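Ofchtiv-allosamidin (Ostrinia furnacalis, PDB 6JMB) probably hydrolyses chitin as a group IV insect chitinase of glycosyl hydrolase family 18, with the inhibitor allosamidin bound here in its substrate cleft. Local coordinates at residues A[15-20]-A[276-281]; A[163-168]-A[188-193]; A[167-172]-A[230-235]; A[211-216]-A[261-266]; A[253-258]-A[267-272]. One frame throughout, in Å; residues are numbered along the deposited sequence.

Contact 1: residues A[15-20]-A[276-281]; sequences TYRTGL and PYTAES. With NAA (2-acetamido-2-deoxy-beta-D-allopyranose), chain B.
R17, L20 and Y277 join two loops at the edge of the glycan-binding cleft. The R17 guanidinium lies with one face against T278, whose CG2 sits over the centre of the group, 3.6 Å from R17 CZ. The arginine reaches it by running straight from CG to NE (chi2 164°, chi3 -170°). On the way R17 CG passes 3.7 Å from Y277 O. The T278 hydroxyl, OG1, is hydrogen-bonded to E288. The loop 15-20 follows the first strand of the TIM barrel, and 276-281 leads into strand 283-285. Y277 CE1 comes 3.3 Å from T18 O, and L20 C lies over one face of the ring, toward the rim. L20 CB is 3.6 Å from Y277 OH, the two side chains running side by side. A water ties them further, 2.9 Å from L20 N and 2.7 Å from Y277 OH. Farther along the second loop, E280 OE1 lies 3.4 Å from C6 of an N-acetylallosamine unit.

Contact 2: residues A[163-168]-A[188-193]; sequences VAVSAV and IGVMTY. With AMI (allosamizoline), chain C.
V165 and G189 belong to neighbouring parallel strands of the TIM barrel, 160-165 and 187-190, whose C-terminal ends reach the allosamizoline pocket. The strand axes run 28° apart. Three backbone hydrogen bonds hold the pair: G189 N to V163 O at 2.8 Å, V165 N to G189 O at 3.0 Å, and M191 N to V165 O at 2.9 Å. A CA-H...O contact from A164 to G189 O adds to them. Past the paired residues a water continues the link, accepting a weak bond from A167 N and donating to M191 O.

Apolar contacts line the face that carries V163, V165, I188 and V190, away from the inhibitor. V165 CG2 meets I188 CG2 at a tight 3.5 Å. W233 of helix 226-235 covers V165 and V190 from outside. V190 CG1, anti to the backbone N (chi1 -174°), reaches A167 CA and CB.

Toward the ligand, A164 CB is 3.5 Å from C8 of the allosamizoline. Y193 OH gives a weak hydrogen bond to O7, which lies near the plane of the ring. M191 SD lies 3.4 Å from ligand C7, and a bend at chi3 (-77°) turns CE back against V165 O.

Contact 3: residues A[167-172]-A[230-235]; sequences AVEEAA and VQYWLS
Y232 lays its ring against E169 and A172. Y232 CB is 4.2 Å from E169 CB. CG, anti to the backbone N (chi1 169°), closes to 3.8 Å from the same atom. CD1 then meets E169 CG at 3.5 Å. This methylene makes a CH-pi contact over the face, 3.9 Å from the ring centroid. The glutamate crosses the tyrosine at about a right angle, and its carboxylate plane is turned 19° from the ring. Y232 CE2 meets A172 CB at 3.6 Å. Both helices belong to the outer layer of the TIM barrel, where V178 of helix 178-184 also touches the Y232 side chain. An alanine in place of Y232 would probably open a gap here, leaving E169 CG without its ring face and A172 CB without one of its two aromatic neighbours. The other is W233, through CZ2. W233 NE1 donates to A167 O at 2.9 Å in its ring plane, though bent to 131°, with S166 O a weak second acceptor.

Contact 4: residues A[211-216]-A[261-266]; sequences ISEGES and VNAPNS
E213 and P264 cross at a slant, while E215 and N265 stand at about a right angle to each other. In the first pair E213 CB passes 3.9 Å from P264 CG. The glutamate chain then runs on extended and brings OE1 to 3.1 Å from P264 CD, a carbon next to the ring nitrogen that would be slightly positive. Y311 of strand 309-314 packs on both side chains.

In the second pair the N265 amide is turned 29° from the E215 carboxylate. E215 CG lies 3.4 Å from N265 ND2. ND2 donates to E213 O at 2.9 Å, a nearly straight bond of 162° that stays close to the amide plane. ND2 also donates to a water at 3.0 Å, and this water gives a weak bond to E215 OE2. The amide nitrogen is thus gripped twice.

The contact sets two type II beta turns against each other, S212 to E215 and A263 to S266. The G214 backbone calls for glycine: a CB would jam against the preceding carbonyl O and run into N265 CB. E215 OE1 accepts from S212 N at 2.9 Å, which ties the carboxylate to its own turn. In the other turn S266 OG donates to A263 O at 2.6 Å. T203 bonds to the same A263 O, and D304 of strand 300-304 receives E213 N.

Contact 5: residues A[253-258]-A[267-272]; sequences TFQLSD and PSNGAG
Q255 and N269 meet side by side in an antiparallel pairing with a beta bulge. N269 N donates to Q255 O at 2.7 Å, while Q255 N donates to G270 O at 2.9 Å. Two residues therefore face one. The side chains add a bond of their own. N269 ND2 reaches Q255 OE1 at 3.0 Å, with OE1 in the plane of the donor amide but ND2 well above the plane of the acceptor carbonyl. The two amide planes stand 61° apart. Q255 CG is anti to the backbone N (chi1 178°), and the chain then runs extended to the amide. A water donates to the same OE1 and to A271 O, each at 2.7 Å, and so holds the amide from a second side. An alanine at Q255 would probably leave N269 ND2 without this acceptor and cost the water one of its anchors.

Further along, S257 N bonds to P267 O at 3.0 Å. A second water links S257 OG and S268 O. S268 OG lies at the edge of the F254 ring, 3.6 Å from CD2. At the other end G272 N makes a weak bond to T253 O, and a side chain on G272 would clash with F254 O.

Strand 243-256 here extends beyond the barrel. It pairs with strand 317-320, whose W318 meets the F254 ring nearly perpendicularly, and T253 is backbone-bonded to G282 just before strand 283-285.

From the N terminus, contact 1 opens first, in the loop after strand 5-11, and closes last, so the other four lie within its span. Contact 2 opens on strand 160-165 and closes at 188-193, pairing two barrel strands. Contact 3 shares A167 and V168 with it and closes later on helix 226-235, adding the outer layer. Contact 4 opens at 211-216, before contact 3 has closed, so the two cross. Contact 5 opens at 253-258 and crosses contact 4 in turn; the two touch where V261 and N262 meet L256. Its second segment also touches S281 of contact 1. Contact 5 pairs the end of strand 243-256 with 268-269; contact 4 joins two loops.

Contact 1: residues A[15-20]-A[276-281]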
# COMPACT_ATOMS: atom_id res chain seq x y z
N THR A 15 7.52 7.97 13.09
CA THR A 15 8.34 8.21 14.27
C THR A 15 8.07 9.57 14.89
O THR A 15 8.35 9.76 16.08
CB THR A 15 9.82 8.04 13.92
OG1 THR A 15 10.60 8.12 15.12
CG2 THR A 15 10.28 9.13 12.95
N TYR A 16 7.54 10.52 14.12
CA TYR A 16 7.27 11.86 14.62
C TYR A 16 5.91 11.99 15.30
O TYR A 16 5.63 13.04 15.89
CB TYR A 16 7.38 12.89 13.49
CG TYR A 16 8.74 12.93 12.86
CD1 TYR A 16 9.85 13.34 13.59
CD2 TYR A 16 8.92 12.54 11.54
CE1 TYR A 16 11.10 13.37 13.02
CE2 TYR A 16 10.18 12.57 10.96
CZ TYR A 16 11.26 12.98 11.70
OH TYR A 16 12.51 13.02 11.13
N ARG A 17 5.06 10.97 15.23
CA ARG A 17 3.84 11.00 16.00
C ARG A 17 4.17 10.92 17.49
O ARG A 17 5.22 10.44 17.89
CB ARG A 17 2.91 9.87 15.55
CG ARG A 17 2.45 10.06 14.10
CD ARG A 17 1.84 8.82 13.46
NE ARG A 17 1.66 9.08 12.03
CZ ARG A 17 1.33 8.17 11.12
NH1 ARG A 17 1.12 6.91 11.47
NH2 ARG A 17 1.22 8.52 9.85
N THR A 18 3.25 11.40 18.31
CA THR A 18 3.51 11.46 19.74
C THR A 18 2.70 10.41 20.48
O THR A 18 1.72 9.86 19.97
CB THR A 18 3.21 12.86 20.30
OG1 THR A 18 1.81 13.12 20.15
CG2 THR A 18 4.01 13.92 19.55
N GLY A 19 3.15 10.14 21.71
CA GLY A 19 2.39 9.29 22.61
C GLY A 19 2.14 7.92 22.02
O GLY A 19 3.05 7.27 21.50
N LEU A 20 0.88 7.49 22.08
CA LEU A 20 0.51 6.15 21.65
C LEU A 20 0.52 5.99 20.13
O LEU A 20 0.41 4.85 19.66
CB LEU A 20 -0.85 5.77 22.22
CG LEU A 20 -0.90 5.64 23.74
CD1 LEU A 20 -2.33 5.67 24.23
CD2 LEU A 20 -0.19 4.37 24.19
N PRO A 276 -6.22 11.29 15.75
CA PRO A 276 -5.46 12.21 16.62
C PRO A 276 -3.97 12.24 16.33
O PRO A 276 -3.32 13.25 16.63
CB PRO A 276 -5.75 11.69 18.04
CG PRO A 276 -6.61 10.49 17.90
CD PRO A 276 -6.78 10.13 16.46
N TYR A 277 -3.41 11.17 15.76
CA TYR A 277 -1.98 11.08 15.47
C TYR A 277 -1.64 11.26 14.00
O TYR A 277 -0.66 11.93 13.68
CB TYR A 277 -1.43 9.73 15.96
CG TYR A 277 -1.81 9.41 17.39
CD1 TYR A 277 -1.27 10.14 18.45
CD2 TYR A 277 -2.71 8.40 17.69
CE1 TYR A 277 -1.62 9.87 19.75
CE2 TYR A 277 -3.07 8.11 19.00
CZ TYR A 277 -2.52 8.86 20.03
OH TYR A 277 -2.86 8.59 21.33
N THR A 278 -2.43 10.67 13.10
CA THR A 278 -2.20 10.86 11.67
C THR A 278 -2.59 12.27 11.24
O THR A 278 -1.98 12.83 10.32
CB THR A 278 -2.94 9.79 10.87
OG1 THR A 278 -4.31 9.74 11.28
CG2 THR A 278 -2.31 8.42 11.11
N ALA A 279 -3.62 12.85 11.87
CA ALA A 279 -3.91 14.29 11.79
C ALA A 279 -4.14 14.79 10.37
O ALA A 279 -3.65 15.86 9.99
CB ALA A 279 -2.85 15.12 12.52
N GLU A 280 -4.91 14.05 9.57
CA GLU A 280 -5.24 14.47 8.21
C GLU A 280 -6.70 14.13 7.95
O GLU A 280 -7.07 12.96 7.89
CB GLU A 280 -4.34 13.78 7.19
CG GLU A 280 -4.45 14.36 5.79
CD GLU A 280 -4.04 15.82 5.74
OE1 GLU A 280 -3.00 16.16 6.33
OE2 GLU A 280 -4.77 16.61 5.11
N SER A 281 -7.54 15.16 7.78
CA SER A 281 -8.94 14.92 7.45
C SER A 281 -9.05 14.05 6.21
O SER A 281 -8.36 14.28 5.21
CB SER A 281 -9.66 16.25 7.22
OG SER A 281 -9.64 17.04 8.40
C1 NAA B . 2.20 12.01 4.20
C2 NAA B . 3.29 13.06 4.39
C3 NAA B . 3.13 13.77 5.71
C4 NAA B . 1.77 14.35 5.91
C5 NAA B . 0.70 13.26 5.69
C6 NAA B . -0.68 13.81 5.64
C7 NAA B . 5.45 12.35 3.17
C8 NAA B . 6.79 11.60 3.19
N2 NAA B . 4.59 12.36 4.40
O3 NAA B . 3.28 12.77 6.74
O4 NAA B . 1.67 14.76 7.28
O5 NAA B . 0.86 12.62 4.36
O6 NAA B . -1.42 12.88 4.83
O7 NAA B . 5.08 12.94 2.17
O HOH W 1 -1.09 9.34 23.17

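Contact 2: residues A[163-168]-A[188-193]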
# COMPACT_ATOMS: atom_id res chain seq x y z
N VAL A 163 7.79 -3.89 -7.46
CA VAL A 163 7.04 -2.67 -7.75
C VAL A 163 5.76 -2.66 -6.95
O VAL A 163 5.26 -3.69 -6.50
CB VAL A 163 6.72 -2.52 -9.26
CG1 VAL A 163 8.00 -2.32 -10.07
CG2 VAL A 163 5.90 -3.71 -9.76
N ALA A 164 5.23 -1.45 -6.76
CA ALA A 164 3.87 -1.23 -6.29
C ALA A 164 3.13 -0.53 -7.42
O ALA A 164 3.66 0.41 -8.01
CB ALA A 164 3.86 -0.33 -5.06
N VAL A 165 1.93 -1.01 -7.74
CA VAL A 165 1.20 -0.56 -8.92
C VAL A 165 -0.24 -0.21 -8.58
O VAL A 165 -0.83 -0.74 -7.63
CB VAL A 165 1.22 -1.61 -10.05
CG1 VAL A 165 2.65 -1.89 -10.51
CG2 VAL A 165 0.54 -2.90 -9.59
N SER A 166 -0.82 0.68 -9.39
CA SER A 166 -2.24 0.95 -9.29
C SER A 166 -3.05 -0.29 -9.66
O SER A 166 -2.59 -1.17 -10.40
CB SER A 166 -2.63 2.12 -10.20
OG SER A 166 -2.30 1.83 -11.55
N ALA A 167 -4.27 -0.37 -9.12
CA ALA A 167 -4.98 -1.64 -9.05
C ALA A 167 -5.96 -1.87 -10.20
O ALA A 167 -5.85 -2.85 -10.93
CB ALA A 167 -5.70 -1.77 -7.71
N VAL A 168 -6.95 -1.00 -10.35
CA VAL A 168 -8.05 -1.30 -11.26
C VAL A 168 -7.62 -1.11 -12.71
O VAL A 168 -6.70 -0.34 -13.01
CB VAL A 168 -9.32 -0.47 -10.93
CG1 VAL A 168 -9.78 -0.72 -9.50
CG2 VAL A 168 -9.10 1.01 -11.19
N ILE A 188 4.85 -8.22 -7.92
CA ILE A 188 4.10 -6.98 -8.11
C ILE A 188 3.17 -6.81 -6.92
O ILE A 188 2.31 -7.67 -6.66
CB ILE A 188 3.30 -7.03 -9.42
CG1 ILE A 188 4.23 -7.08 -10.63
CG2 ILE A 188 2.38 -5.82 -9.52
CD1 ILE A 188 3.49 -7.17 -11.95
N GLY A 189 3.34 -5.72 -6.19
CA GLY A 189 2.42 -5.38 -5.12
C GLY A 189 1.28 -4.55 -5.66
O GLY A 189 1.46 -3.37 -5.95
N VAL A 190 0.10 -5.15 -5.83
CA VAL A 190 -1.03 -4.42 -6.40
C VAL A 190 -1.72 -3.66 -5.28
O VAL A 190 -2.11 -4.24 -4.27
CB VAL A 190 -2.00 -5.38 -7.11
CG1 VAL A 190 -3.10 -4.60 -7.81
CG2 VAL A 190 -1.25 -6.25 -8.11
N MET A 191 -1.87 -2.35 -5.46
CA MET A 191 -2.40 -1.48 -4.41
C MET A 191 -3.92 -1.49 -4.43
O MET A 191 -4.59 -0.52 -4.83
CB MET A 191 -1.82 -0.07 -4.53
CG MET A 191 -0.33 -0.01 -4.26
SD MET A 191 0.30 1.68 -4.19
CE MET A 191 0.37 2.09 -5.93
N THR A 192 -4.48 -2.61 -3.97
CA THR A 192 -5.92 -2.86 -3.97
C THR A 192 -6.61 -2.18 -2.78
O THR A 192 -7.20 -2.80 -1.90
CB THR A 192 -6.20 -4.36 -4.05
OG1 THR A 192 -5.20 -5.09 -3.30
CG2 THR A 192 -6.18 -4.84 -5.50
N TYR A 193 -6.53 -0.85 -2.80
CA TYR A 193 -7.17 0.02 -1.82
C TYR A 193 -7.19 1.41 -2.44
O TYR A 193 -6.81 1.59 -3.60
CB TYR A 193 -6.47 -0.03 -0.45
CG TYR A 193 -4.96 -0.13 -0.53
CD1 TYR A 193 -4.19 0.95 -0.94
CD2 TYR A 193 -4.31 -1.31 -0.20
CE1 TYR A 193 -2.81 0.86 -1.01
CE2 TYR A 193 -2.93 -1.41 -0.26
CZ TYR A 193 -2.20 -0.33 -0.68
OH TYR A 193 -0.83 -0.43 -0.75
C1 AMI C . 0.14 4.03 -1.12
C2 AMI C . 1.38 4.86 -1.65
C3 AMI C . 1.70 5.75 -0.56
C4 AMI C . 0.31 6.04 0.15
C5 AMI C . -0.23 4.69 0.23
C6 AMI C . -1.78 4.66 0.50
C7 AMI C . 1.91 2.72 -1.43
C8 AMI C . 4.04 1.52 -2.12
C9 AMI C . 2.15 0.22 -0.99
N2 AMI C . 2.31 3.98 -1.90
N7 AMI C . 2.70 1.49 -1.52
O3 AMI C . 2.36 6.92 -1.04
O4 AMI C . 0.41 6.55 1.47
O6 AMI C . -2.42 5.45 -0.49
O7 AMI C . 0.67 2.70 -0.87
O HOH W 2 -4.43 1.45 -6.67

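Contact 3: residues A[167-172]-A[230-235]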
# COMPACT_ATOMS: atom_id res chain seq x y z
N ALA A 167 -4.27 -0.37 -9.12
CA ALA A 167 -4.98 -1.64 -9.05
C ALA A 167 -5.96 -1.87 -10.20
O ALA A 167 -5.85 -2.85 -10.93
CB ALA A 167 -5.70 -1.77 -7.71
N VAL A 168 -6.95 -1.00 -10.35
CA VAL A 168 -8.05 -1.30 -11.26
C VAL A 168 -7.62 -1.11 -12.71
O VAL A 168 -6.70 -0.34 -13.01
CB VAL A 168 -9.32 -0.47 -10.93
CG1 VAL A 168 -9.78 -0.72 -9.50
CG2 VAL A 168 -9.10 1.01 -11.19
N GLU A 169 -8.31 -1.81 -13.60
CA GLU A 169 -7.99 -1.78 -15.02
C GLU A 169 -7.88 -0.35 -15.57
O GLU A 169 -6.93 -0.03 -16.30
CB GLU A 169 -9.02 -2.58 -15.81
CG GLU A 169 -8.71 -2.62 -17.29
CD GLU A 169 -9.62 -3.58 -18.04
OE1 GLU A 169 -10.46 -4.23 -17.39
OE2 GLU A 169 -9.48 -3.68 -19.28
N GLU A 170 -8.84 0.51 -15.26
CA GLU A 170 -8.82 1.83 -15.91
C GLU A 170 -7.61 2.65 -15.49
O GLU A 170 -7.15 3.52 -16.24
CB GLU A 170 -10.12 2.59 -15.64
CG GLU A 170 -11.28 1.74 -15.90
CD GLU A 170 -11.71 1.09 -14.61
OE1 GLU A 170 -10.84 0.49 -13.95
OE2 GLU A 170 -12.90 1.00 -14.37
N ALA A 171 -7.08 2.37 -14.30
CA ALA A 171 -5.83 3.00 -13.89
C ALA A 171 -4.62 2.29 -14.50
O ALA A 171 -3.70 2.94 -15.03
CB ALA A 171 -5.71 3.02 -12.36
N ALA A 172 -4.61 0.96 -14.44
CA ALA A 172 -3.44 0.19 -14.86
C ALA A 172 -3.13 0.38 -16.34
O ALA A 172 -1.96 0.47 -16.72
CB ALA A 172 -3.64 -1.29 -14.53
N VAL A 230 -7.70 -7.62 -9.09
CA VAL A 230 -6.90 -8.85 -9.10
C VAL A 230 -7.13 -9.62 -10.39
O VAL A 230 -6.19 -10.08 -11.04
CB VAL A 230 -7.21 -9.71 -7.86
CG1 VAL A 230 -6.62 -11.11 -8.02
CG2 VAL A 230 -6.64 -9.03 -6.61
N GLN A 231 -8.40 -9.76 -10.79
CA GLN A 231 -8.68 -10.50 -12.01
C GLN A 231 -8.13 -9.78 -13.24
O GLN A 231 -7.70 -10.45 -14.18
CB GLN A 231 -10.18 -10.78 -12.13
CG GLN A 231 -10.74 -11.66 -11.00
CD GLN A 231 -9.97 -12.95 -10.84
OE1 GLN A 231 -9.73 -13.68 -11.80
NE2 GLN A 231 -9.57 -13.26 -9.60
N TYR A 232 -8.11 -8.44 -13.23
CA TYR A 232 -7.47 -7.74 -14.34
C TYR A 232 -5.99 -8.10 -14.43
O TYR A 232 -5.49 -8.47 -15.51
CB TYR A 232 -7.62 -6.21 -14.23
CG TYR A 232 -6.71 -5.58 -15.26
CD1 TYR A 232 -7.01 -5.65 -16.61
CD2 TYR A 232 -5.50 -5.00 -14.89
CE1 TYR A 232 -6.16 -5.14 -17.56
CE2 TYR A 232 -4.63 -4.48 -15.84
CZ TYR A 232 -4.97 -4.56 -17.17
OH TYR A 232 -4.12 -4.06 -18.12
N TRP A 233 -5.26 -8.00 -13.32
CA TRP A 233 -3.82 -8.24 -13.35
C TRP A 233 -3.51 -9.68 -13.75
O TRP A 233 -2.59 -9.92 -14.54
CB TRP A 233 -3.17 -7.84 -12.03
CG TRP A 233 -2.96 -6.35 -11.97
CD1 TRP A 233 -3.86 -5.41 -11.54
CD2 TRP A 233 -1.80 -5.63 -12.40
NE1 TRP A 233 -3.32 -4.15 -11.68
CE2 TRP A 233 -2.06 -4.26 -12.19
CE3 TRP A 233 -0.56 -6.02 -12.93
CZ2 TRP A 233 -1.13 -3.28 -12.51
CZ3 TRP A 233 0.36 -5.04 -13.24
CH2 TRP A 233 0.08 -3.68 -13.02
N LEU A 234 -4.29 -10.64 -13.25
CA LEU A 234 -4.10 -12.03 -13.68
C LEU A 234 -4.37 -12.17 -15.17
O LEU A 234 -3.59 -12.81 -15.90
CB LEU A 234 -5.03 -12.95 -12.88
CG LEU A 234 -4.72 -13.11 -11.39
CD1 LEU A 234 -5.84 -13.90 -10.71
CD2 LEU A 234 -3.38 -13.80 -11.18
N SER A 235 -5.45 -11.57 -15.65
CA SER A 235 -5.83 -11.73 -17.06
C SER A 235 -4.86 -11.02 -18.00
O SER A 235 -4.75 -11.42 -19.17
CB SER A 235 -7.25 -11.22 -17.28
OG SER A 235 -7.30 -9.80 -17.29

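Contact 4: residues A[211-216]-A[261-266]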
# COMPACT_ATOMS: atom_id res chain seq x y z
N ILE A 211 -18.82 -5.99 -5.56
CA ILE A 211 -19.80 -4.90 -5.69
C ILE A 211 -20.21 -4.40 -4.31
O ILE A 211 -20.25 -5.17 -3.34
CB ILE A 211 -21.01 -5.37 -6.53
CG1 ILE A 211 -21.88 -4.18 -6.94
CG2 ILE A 211 -21.84 -6.40 -5.76
CD1 ILE A 211 -22.87 -4.54 -8.05
N SER A 212 -20.49 -3.10 -4.21
CA SER A 212 -20.88 -2.45 -2.97
C SER A 212 -22.36 -2.07 -3.00
O SER A 212 -22.97 -1.92 -4.06
CB SER A 212 -20.06 -1.18 -2.75
OG SER A 212 -18.67 -1.47 -2.69
N GLU A 213 -22.92 -1.90 -1.80
CA GLU A 213 -24.27 -1.36 -1.68
C GLU A 213 -24.38 -0.05 -2.44
O GLU A 213 -23.49 0.81 -2.36
CB GLU A 213 -24.61 -1.12 -0.21
CG GLU A 213 -24.87 -2.38 0.59
CD GLU A 213 -25.02 -2.13 2.08
OE1 GLU A 213 -25.16 -0.96 2.49
OE2 GLU A 213 -24.99 -3.10 2.87
N GLY A 214 -25.46 0.10 -3.21
CA GLY A 214 -25.70 1.32 -3.94
C GLY A 214 -25.10 1.37 -5.33
O GLY A 214 -25.29 2.38 -6.02
N GLU A 215 -24.39 0.34 -5.75
CA GLU A 215 -23.81 0.29 -7.09
C GLU A 215 -24.69 -0.53 -8.02
O GLU A 215 -25.41 -1.43 -7.60
CB GLU A 215 -22.41 -0.33 -7.05
CG GLU A 215 -21.39 0.54 -6.34
CD GLU A 215 -19.99 -0.00 -6.44
OE1 GLU A 215 -19.80 -1.22 -6.26
OE2 GLU A 215 -19.07 0.80 -6.72
N SER A 216 -24.63 -0.19 -9.31
CA SER A 216 -25.34 -0.95 -10.32
C SER A 216 -24.53 -2.18 -10.73
O SER A 216 -23.30 -2.13 -10.82
CB SER A 216 -25.59 -0.08 -11.55
OG SER A 216 -25.98 -0.87 -12.66
N VAL A 261 -28.97 9.77 5.42
CA VAL A 261 -28.70 8.95 4.25
C VAL A 261 -27.24 8.51 4.38
O VAL A 261 -26.32 9.25 4.03
CB VAL A 261 -28.95 9.70 2.94
CG1 VAL A 261 -28.74 8.79 1.76
CG2 VAL A 261 -30.39 10.25 2.94
N ASN A 262 -27.04 7.30 4.93
CA ASN A 262 -25.73 6.92 5.46
C ASN A 262 -25.28 5.54 4.97
O ASN A 262 -24.38 4.94 5.56
CB ASN A 262 -25.75 6.98 6.99
CG ASN A 262 -26.99 6.31 7.58
OD1 ASN A 262 -27.39 5.24 7.14
ND2 ASN A 262 -27.60 6.95 8.57
N ALA A 263 -25.89 5.04 3.90
CA ALA A 263 -25.41 3.83 3.27
C ALA A 263 -24.14 4.14 2.49
O ALA A 263 -23.82 5.30 2.23
CB ALA A 263 -26.49 3.29 2.33
N PRO A 264 -23.39 3.12 2.08
CA PRO A 264 -22.39 3.33 1.04
C PRO A 264 -23.07 3.95 -0.17
O PRO A 264 -24.26 3.73 -0.41
CB PRO A 264 -21.87 1.92 0.74
CG PRO A 264 -22.21 1.11 1.96
CD PRO A 264 -23.49 1.70 2.47
N ASN A 265 -22.31 4.76 -0.91
CA ASN A 265 -22.80 5.45 -2.10
C ASN A 265 -23.87 6.50 -1.78
O ASN A 265 -24.76 6.76 -2.60
CB ASN A 265 -23.22 4.50 -3.21
CG ASN A 265 -22.03 3.92 -3.92
OD1 ASN A 265 -21.34 4.62 -4.66
ND2 ASN A 265 -21.72 2.66 -3.64
N SER A 266 -23.77 7.12 -0.61
CA SER A 266 -24.59 8.25 -0.24
C SER A 266 -23.83 9.55 -0.48
O SER A 266 -22.62 9.60 -0.24
CB SER A 266 -24.94 8.18 1.25
OG SER A 266 -25.64 6.99 1.56
O HOH W 3 -18.85 2.39 -4.49

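Contact 5: residues A[253-258]-A[267-272]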
# COMPACT_ATOMS: atom_id res chain seq x y z
N THR A 253 -12.44 8.69 5.45
CA THR A 253 -13.50 9.35 6.21
C THR A 253 -14.15 10.44 5.38
O THR A 253 -13.50 11.13 4.57
CB THR A 253 -12.97 9.94 7.53
OG1 THR A 253 -12.20 11.11 7.26
CG2 THR A 253 -12.11 8.93 8.28
N PHE A 254 -15.46 10.60 5.60
CA PHE A 254 -16.31 11.46 4.79
C PHE A 254 -17.22 12.27 5.71
O PHE A 254 -17.53 11.87 6.83
CB PHE A 254 -17.25 10.63 3.90
CG PHE A 254 -16.56 9.74 2.90
CD1 PHE A 254 -15.93 8.56 3.31
CD2 PHE A 254 -16.59 10.04 1.55
CE1 PHE A 254 -15.32 7.73 2.38
CE2 PHE A 254 -15.98 9.21 0.61
CZ PHE A 254 -15.35 8.05 1.03
N GLN A 255 -17.67 13.42 5.19
CA GLN A 255 -18.74 14.22 5.78
C GLN A 255 -19.98 13.99 4.92
O GLN A 255 -20.00 14.38 3.75
CB GLN A 255 -18.35 15.70 5.76
CG GLN A 255 -19.43 16.62 6.32
CD GLN A 255 -19.14 18.09 6.06
OE1 GLN A 255 -18.47 18.45 5.09
NE2 GLN A 255 -19.65 18.96 6.93
N LEU A 256 -21.00 13.36 5.49
CA LEU A 256 -22.22 13.10 4.74
C LEU A 256 -22.91 14.41 4.36
O LEU A 256 -22.87 15.40 5.09
CB LEU A 256 -23.18 12.27 5.58
CG LEU A 256 -22.76 10.82 5.83
CD1 LEU A 256 -23.62 10.20 6.94
CD2 LEU A 256 -22.84 10.01 4.55
N SER A 257 -23.56 14.40 3.19
CA SER A 257 -24.41 15.53 2.82
C SER A 257 -25.65 15.59 3.70
O SER A 257 -26.08 16.68 4.09
CB SER A 257 -24.80 15.44 1.36
OG SER A 257 -23.66 15.50 0.52
N ASP A 258 -26.23 14.44 4.03
CA ASP A 258 -27.41 14.32 4.88
C ASP A 258 -27.17 13.13 5.80
O ASP A 258 -27.10 11.99 5.33
CB ASP A 258 -28.65 14.09 4.01
CG ASP A 258 -29.95 14.10 4.81
OD1 ASP A 258 -29.94 13.73 6.01
OD2 ASP A 258 -31.01 14.44 4.23
N PRO A 267 -24.52 10.59 -0.93
CA PRO A 267 -23.86 11.88 -1.16
C PRO A 267 -22.99 12.33 0.01
O PRO A 267 -23.38 12.24 1.18
CB PRO A 267 -25.04 12.83 -1.39
CG PRO A 267 -26.08 11.96 -2.02
CD PRO A 267 -25.93 10.60 -1.36
N SER A 268 -21.81 12.82 -0.33
CA SER A 268 -20.83 13.33 0.61
C SER A 268 -20.49 14.77 0.27
O SER A 268 -20.60 15.20 -0.89
CB SER A 268 -19.55 12.48 0.54
OG SER A 268 -18.49 13.10 1.25
N ASN A 269 -20.09 15.53 1.29
CA ASN A 269 -19.68 16.92 1.12
C ASN A 269 -18.17 17.11 1.15
O ASN A 269 -17.70 18.23 0.92
CB ASN A 269 -20.35 17.80 2.19
CG ASN A 269 -20.25 19.29 1.88
OD1 ASN A 269 -20.72 19.75 0.85
ND2 ASN A 269 -19.65 20.04 2.80
N GLY A 270 -17.41 16.06 1.42
CA GLY A 270 -15.97 16.15 1.44
C GLY A 270 -15.39 15.26 2.52
O GLY A 270 -16.05 14.35 3.01
N ALA A 271 -14.15 15.55 2.87
CA ALA A 271 -13.41 14.73 3.83
C ALA A 271 -14.00 14.87 5.22
O ALA A 271 -14.54 15.91 5.61
CB ALA A 271 -11.94 15.12 3.83
N GLY A 272 -13.88 13.79 5.99
CA GLY A 272 -14.41 13.68 7.33
C GLY A 272 -13.34 13.82 8.39
O GLY A 272 -12.39 14.60 8.26
O HOH W 4 -15.80 18.10 4.62
O HOH W 5 -22.66 16.50 -1.61
O HOH W 6 -25.86 11.81 2.46